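Uncharacterized protein (PDB 4YCS) is of unknown function but, as a putative lipoprotein of the PnrA-like family, may bind a small solute for an ABC transporter. Local coordinates at residues M12-E17 / S27-L32; K78-V83 / F92-Y97. All coordinates share one frame; numbering follows the deposited sequence.

Interaction 1. Residues M12-E17 / S27-L32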
loop_
_atom_site.group_PDB
_atom_site.type_symbol
_atom_site.label_atom_id
_atom_site.label_comp_id
_atom_site.label_asym_id
_atom_site.label_seq_id
_atom_site.Cartn_x
_atom_site.Cartn_y
_atom_site.Cartn_z
HETATM N N MSE A 12 -3.140 -0.450 -4.617
HETATM C CA MSE A 12 -2.518 -1.445 -3.775
HETATM C C MSE A 12 -1.667 -2.356 -4.632
HETATM O O MSE A 12 -2.139 -2.858 -5.645
HETATM C CB MSE A 12 -3.601 -2.250 -3.031
HETATM C CG MSE A 12 -3.030 -3.273 -2.078
HETATM SE SE MSE A 12 -4.438 -4.082 -0.950
HETATM C CE MSE A 12 -4.558 -2.771 0.502
ATOM N N ILE A 13 -0.414 -2.530 -4.244
ATOM C CA ILE A 13 0.539 -3.422 -4.946
ATOM C C ILE A 13 0.849 -4.617 -3.992
ATOM O O ILE A 13 1.184 -4.430 -2.830
ATOM C CB ILE A 13 1.794 -2.681 -5.473
ATOM C CG1 ILE A 13 2.750 -3.649 -6.169
ATOM C CG2 ILE A 13 2.541 -1.964 -4.373
ATOM C CD1 ILE A 13 3.782 -2.964 -7.030
ATOM N N LEU A 14 0.680 -5.826 -4.500
ATOM C CA LEU A 14 0.869 -7.061 -3.718
ATOM C C LEU A 14 1.924 -8.019 -4.286
ATOM O O LEU A 14 2.097 -8.141 -5.481
ATOM C CB LEU A 14 -0.448 -7.813 -3.625
ATOM C CG LEU A 14 -1.592 -6.946 -3.110
ATOM C CD1 LEU A 14 -2.485 -6.562 -4.271
ATOM C CD2 LEU A 14 -2.385 -7.648 -2.028
ATOM N N ASP A 15 2.639 -8.660 -3.370
ATOM C CA ASP A 15 3.654 -9.670 -3.679
ATOM C C ASP A 15 2.917 -11.005 -3.687
ATOM O O ASP A 15 2.404 -11.436 -2.655
ATOM C CB ASP A 15 4.693 -9.625 -2.572
ATOM C CG ASP A 15 5.808 -10.679 -2.724
ATOM O OD1 ASP A 15 5.840 -11.405 -3.751
ATOM O OD2 ASP A 15 6.671 -10.719 -1.800
ATOM N N ILE A 16 2.820 -11.631 -4.858
ATOM C CA ILE A 16 2.093 -12.909 -4.998
ATOM C C ILE A 16 2.980 -14.135 -5.301
ATOM O O ILE A 16 2.476 -15.144 -5.770
ATOM C CB ILE A 16 0.962 -12.830 -6.044
ATOM C CG1 ILE A 16 1.490 -12.504 -7.458
ATOM C CG2 ILE A 16 -0.087 -11.856 -5.541
ATOM C CD1 ILE A 16 0.463 -12.726 -8.559
ATOM N N GLU A 17 4.284 -14.047 -5.033
ATOM C CA GLU A 17 5.168 -15.217 -5.162
ATOM C C GLU A 17 4.912 -16.208 -4.025
ATOM O O GLU A 17 4.968 -15.854 -2.844
ATOM C CB GLU A 17 6.640 -14.816 -5.167
ATOM C CG GLU A 17 7.581 -15.993 -5.423
ATOM C CD GLU A 17 8.985 -15.570 -5.806
ATOM O OE1 GLU A 17 9.529 -14.662 -5.162
ATOM O OE2 GLU A 17 9.553 -16.156 -6.746
ATOM N N SER A 27 -6.627 -10.179 3.390
ATOM C CA SER A 27 -7.027 -9.231 4.421
ATOM C C SER A 27 -6.811 -7.792 3.950
ATOM O O SER A 27 -7.618 -6.915 4.253
ATOM C CB SER A 27 -6.260 -9.453 5.746
ATOM O OG SER A 27 -6.639 -10.650 6.367
ATOM N N ALA A 28 -5.689 -7.540 3.276
ATOM C CA ALA A 28 -5.402 -6.218 2.763
ATOM C C ALA A 28 -6.483 -5.795 1.743
ATOM O O ALA A 28 -7.069 -4.705 1.843
ATOM C CB ALA A 28 -4.016 -6.184 2.152
ATOM N N LEU A 29 -6.812 -6.700 0.838
ATOM C CA LEU A 29 -7.827 -6.438 -0.154
ATOM C C LEU A 29 -9.206 -6.208 0.420
ATOM O O LEU A 29 -9.969 -5.409 -0.119
ATOM C CB LEU A 29 -7.861 -7.552 -1.179
ATOM C CG LEU A 29 -6.660 -7.552 -2.126
ATOM C CD1 LEU A 29 -6.450 -8.946 -2.733
ATOM C CD2 LEU A 29 -6.829 -6.472 -3.206
ATOM N N LEU A 30 -9.550 -6.923 1.491
ATOM C CA LEU A 30 -10.839 -6.764 2.131
ATOM C C LEU A 30 -10.906 -5.401 2.790
ATOM O O LEU A 30 -11.937 -4.706 2.716
ATOM C CB LEU A 30 -11.025 -7.825 3.209
ATOM C CG LEU A 30 -12.277 -7.718 4.102
ATOM C CD1 LEU A 30 -13.576 -7.868 3.291
ATOM C CD2 LEU A 30 -12.241 -8.727 5.273
ATOM N N ALA A 31 -9.815 -5.026 3.457
ATOM C CA ALA A 31 -9.719 -3.718 4.105
ATOM C C ALA A 31 -9.964 -2.558 3.111
ATOM O O ALA A 31 -10.645 -1.573 3.438
ATOM C CB ALA A 31 -8.370 -3.584 4.744
ATOM N N LEU A 32 -9.408 -2.717 1.909
ATOM C CA LEU A 32 -9.493 -1.702 0.857
ATOM C C LEU A 32 -10.922 -1.633 0.341
ATOM O O LEU A 32 -11.531 -0.555 0.303
ATOM C CB LEU A 32 -8.518 -2.010 -0.272
ATOM C CG LEU A 32 -8.425 -0.988 -1.429
ATOM C CD1 LEU A 32 -8.032 0.376 -0.905
ATOM C CD2 LEU A 32 -7.422 -1.429 -2.490
#

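Interaction 2. Residues K78-V83 / F92-Y97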
loop_
_atom_site.group_PDB
_atom_site.type_symbol
_atom_site.label_atom_id
_atom_site.label_comp_id
_atom_site.label_asym_id
_atom_site.label_seq_id
_atom_site.Cartn_x
_atom_site.Cartn_y
_atom_site.Cartn_z
ATOM N N LYS A 78 12.603 -2.222 0.540
ATOM C CA LYS A 78 13.690 -1.519 -0.159
ATOM C C LYS A 78 13.248 -0.745 -1.429
ATOM O O LYS A 78 13.617 0.406 -1.584
ATOM C CB LYS A 78 14.876 -2.457 -0.460
ATOM C CG LYS A 78 15.725 -2.818 0.762
ATOM C CD LYS A 78 16.614 -1.671 1.267
ATOM C CE LYS A 78 17.423 -2.067 2.506
ATOM N NZ LYS A 78 16.575 -2.247 3.720
ATOM N N PRO A 79 12.478 -1.379 -2.338
ATOM C CA PRO A 79 12.055 -0.633 -3.530
ATOM C C PRO A 79 11.119 0.528 -3.219
ATOM O O PRO A 79 11.149 1.516 -3.926
ATOM C CB PRO A 79 11.366 -1.682 -4.397
ATOM C CG PRO A 79 11.054 -2.788 -3.471
ATOM C CD PRO A 79 12.122 -2.798 -2.430
ATOM N N LEU A 80 10.346 0.425 -2.148
ATOM C CA LEU A 80 9.444 1.508 -1.739
ATOM C C LEU A 80 10.190 2.682 -1.146
ATOM O O LEU A 80 9.863 3.835 -1.430
ATOM C CB LEU A 80 8.401 1.013 -0.745
ATOM C CG LEU A 80 7.367 2.035 -0.257
ATOM C CD1 LEU A 80 6.351 2.291 -1.375
ATOM C CD2 LEU A 80 6.681 1.539 1.019
ATOM N N GLU A 81 11.170 2.416 -0.300
ATOM C CA GLU A 81 11.986 3.488 0.270
ATOM C C GLU A 81 12.702 4.289 -0.822
ATOM O O GLU A 81 12.707 5.522 -0.804
ATOM C CB GLU A 81 12.999 2.916 1.239
ATOM C CG GLU A 81 13.836 3.992 1.911
ATOM C CD GLU A 81 14.667 3.491 3.084
ATOM O OE1 GLU A 81 14.947 2.262 3.173
ATOM O OE2 GLU A 81 15.040 4.354 3.918
HETATM N N MSE A 82 13.294 3.580 -1.772
HETATM C CA MSE A 82 13.945 4.188 -2.946
HETATM C C MSE A 82 13.027 5.119 -3.730
HETATM O O MSE A 82 13.430 6.225 -4.106
HETATM C CB MSE A 82 14.415 3.053 -3.867
HETATM C CG MSE A 82 15.301 3.518 -5.032
HETATM SE SE MSE A 82 15.537 2.076 -6.388
HETATM C CE MSE A 82 14.609 3.016 -7.865
ATOM N N VAL A 83 11.796 4.673 -4.018
ATOM C CA VAL A 83 10.904 5.452 -4.860
ATOM C C VAL A 83 10.265 6.612 -4.066
ATOM O O VAL A 83 10.048 7.685 -4.576
ATOM C CB VAL A 83 9.856 4.545 -5.504
ATOM C CG1 VAL A 83 8.835 5.366 -6.293
ATOM C CG2 VAL A 83 10.524 3.521 -6.412
ATOM N N PHE A 92 2.481 7.047 0.943
ATOM C CA PHE A 92 2.576 5.614 0.843
ATOM C C PHE A 92 2.291 4.917 2.186
ATOM O O PHE A 92 2.397 5.527 3.250
ATOM C CB PHE A 92 3.955 5.217 0.490
ATOM C CG PHE A 92 4.510 5.821 -0.741
ATOM C CD1 PHE A 92 4.448 5.124 -1.945
ATOM C CD2 PHE A 92 5.234 7.001 -0.692
ATOM C CE1 PHE A 92 5.060 5.621 -3.070
ATOM C CE2 PHE A 92 5.861 7.490 -1.837
ATOM C CZ PHE A 92 5.763 6.786 -3.024
ATOM N N ALA A 93 1.934 3.636 2.099
ATOM C CA ALA A 93 1.743 2.760 3.265
ATOM C C ALA A 93 2.378 1.428 2.951
ATOM O O ALA A 93 2.369 1.004 1.798
ATOM C CB ALA A 93 0.281 2.578 3.616
ATOM N N ILE A 94 2.978 0.789 3.960
ATOM C CA ILE A 94 3.493 -0.537 3.792
ATOM C C ILE A 94 2.943 -1.440 4.894
ATOM O O ILE A 94 2.886 -1.018 6.061
ATOM C CB ILE A 94 5.014 -0.551 3.721
ATOM C CG1 ILE A 94 5.484 -1.945 3.319
ATOM C CG2 ILE A 94 5.651 -0.004 5.018
ATOM C CD1 ILE A 94 6.971 -2.016 2.968
ATOM N N ILE A 95 2.472 -2.625 4.496
ATOM C CA ILE A 95 1.922 -3.606 5.418
ATOM C C ILE A 95 2.968 -4.692 5.770
ATOM O O ILE A 95 3.554 -5.319 4.891
ATOM C CB ILE A 95 0.676 -4.231 4.867
ATOM C CG1 ILE A 95 -0.402 -3.153 4.688
ATOM C CG2 ILE A 95 0.162 -5.337 5.802
ATOM C CD1 ILE A 95 -1.508 -3.601 3.779
ATOM N N ASP A 96 3.183 -4.876 7.081
ATOM C CA ASP A 96 4.051 -5.928 7.655
ATOM C C ASP A 96 5.525 -5.559 7.611
ATOM O O ASP A 96 6.385 -6.402 7.391
ATOM C CB ASP A 96 3.791 -7.281 6.962
ATOM C CG ASP A 96 4.348 -8.500 7.769
ATOM O OD1 ASP A 96 4.344 -8.463 9.032
ATOM O OD2 ASP A 96 4.765 -9.482 7.106
ATOM N N TYR A 97 5.823 -4.281 7.825
ATOM C CA TYR A 97 7.216 -3.810 7.877
ATOM C C TYR A 97 7.326 -2.446 8.568
ATOM O O TYR A 97 6.547 -1.510 8.302
ATOM C CB TYR A 97 7.852 -3.759 6.477
ATOM C CG TYR A 97 9.314 -3.426 6.540
ATOM C CD1 TYR A 97 9.755 -2.111 6.492
ATOM C CD2 TYR A 97 10.259 -4.432 6.694
ATOM C CE1 TYR A 97 11.100 -1.811 6.577
ATOM C CE2 TYR A 97 11.609 -4.141 6.773
ATOM C CZ TYR A 97 12.014 -2.837 6.725
ATOM O OH TYR A 97 13.332 -2.565 6.800
#

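Interaction 1. Residues M12-E17 / S27-L32
The selenomethionine side chain of M12 reaches from the strand onto A28 and the side chains of L29 and L32. Its apolar contacts come first. CG lies anti to the backbone N (chi1 -177°) and the chain stays extended as far as SE, which settles 3.8 Å from A28 CB. L29 supplies a branch beside the same atom, with CD2 4.1 Å from M12 SE. Nearer the strand backbone, M12 CB meets L32 CD2 at 3.9 Å. L14 adds a looser touch two residues further along the same side of the strand, with its CD2 4.3 Å from L29 CG.

A second kind of contact is with the helix main chain. A bend at chi3 (-85°) carries M12 CE to 3.4 Å from A28 O, a van der Waals approach by a methyl to a carbonyl oxygen that also accepts the helical bond from L32 N. No hydrogen bond joins the two segments. Polar links to other parts of the chain include those at the strand's C-terminal end, where N25 ND2 donates to D15 O and the D15 carboxylate forms a salt bridge with R75.

The nearly antiparallel setting, at 168°, is that of the first strand and the helix of a beta-alpha-beta crossover that strand 41-48 completes.

Interaction 2. Residues K78-V83 / F92-Y97
The F92 ring receives one methyl of L80 across the contact: L80 CD1 comes in obliquely, 3.5 Å from F92 CD1 and 4.0 Å from both F92 CG and F92 CE1. C62 of helix 54-62, I69 and I106 also touch this buried side chain. The second ring, that of Y97, takes a marginal part: its OH lies 4.5 Å from K78 NZ, too long for a bond, while the ring packs edge-to-face with Y99.

L80 is the centre of the contact because its two branches divide the work. The bond from CA to CB points at the strand, and chi1 (-179°) sets CG anti to the backbone N; from CG the two methyls part, CD1 going to F92 and CD2 to I94, 3.8 Å from its CB and 4.1 Å from its CD1. The leucine passes both partners with its side chain running opposite to theirs. I106 and Y99 also border L80 and I94.

Chemically, the inner contact is all hydrocarbon. With no hydrogen bond across it and L80, F92 and I94 all buried, the attachment of helix 77-84 to strand 91-95 here probably rests on shape fit and the exclusion of water rather than on directional bonds.

From the N terminus, strand 8-15 leads through a short connection into helix 22-38, and interaction 1 closes that loop. The chain then makes strand 41-48, helix 54-62 and strand 68-72 before helix 77-84 turns back to strand 91-95, where interaction 2 closes the second loop. The two are in series, neither nested nor crossed, with centres about 14 Å apart. They lie on opposite faces of one parallel sheet, since I95 points away from helix 77-84 and its CD1 reaches A28 CB of helix 22-38 at 4.0 Å. Together they illustrate a three-layer alpha/beta build whose strand order, 2-1-3-4-5, is consistent with a lobe of a periplasmic binding protein.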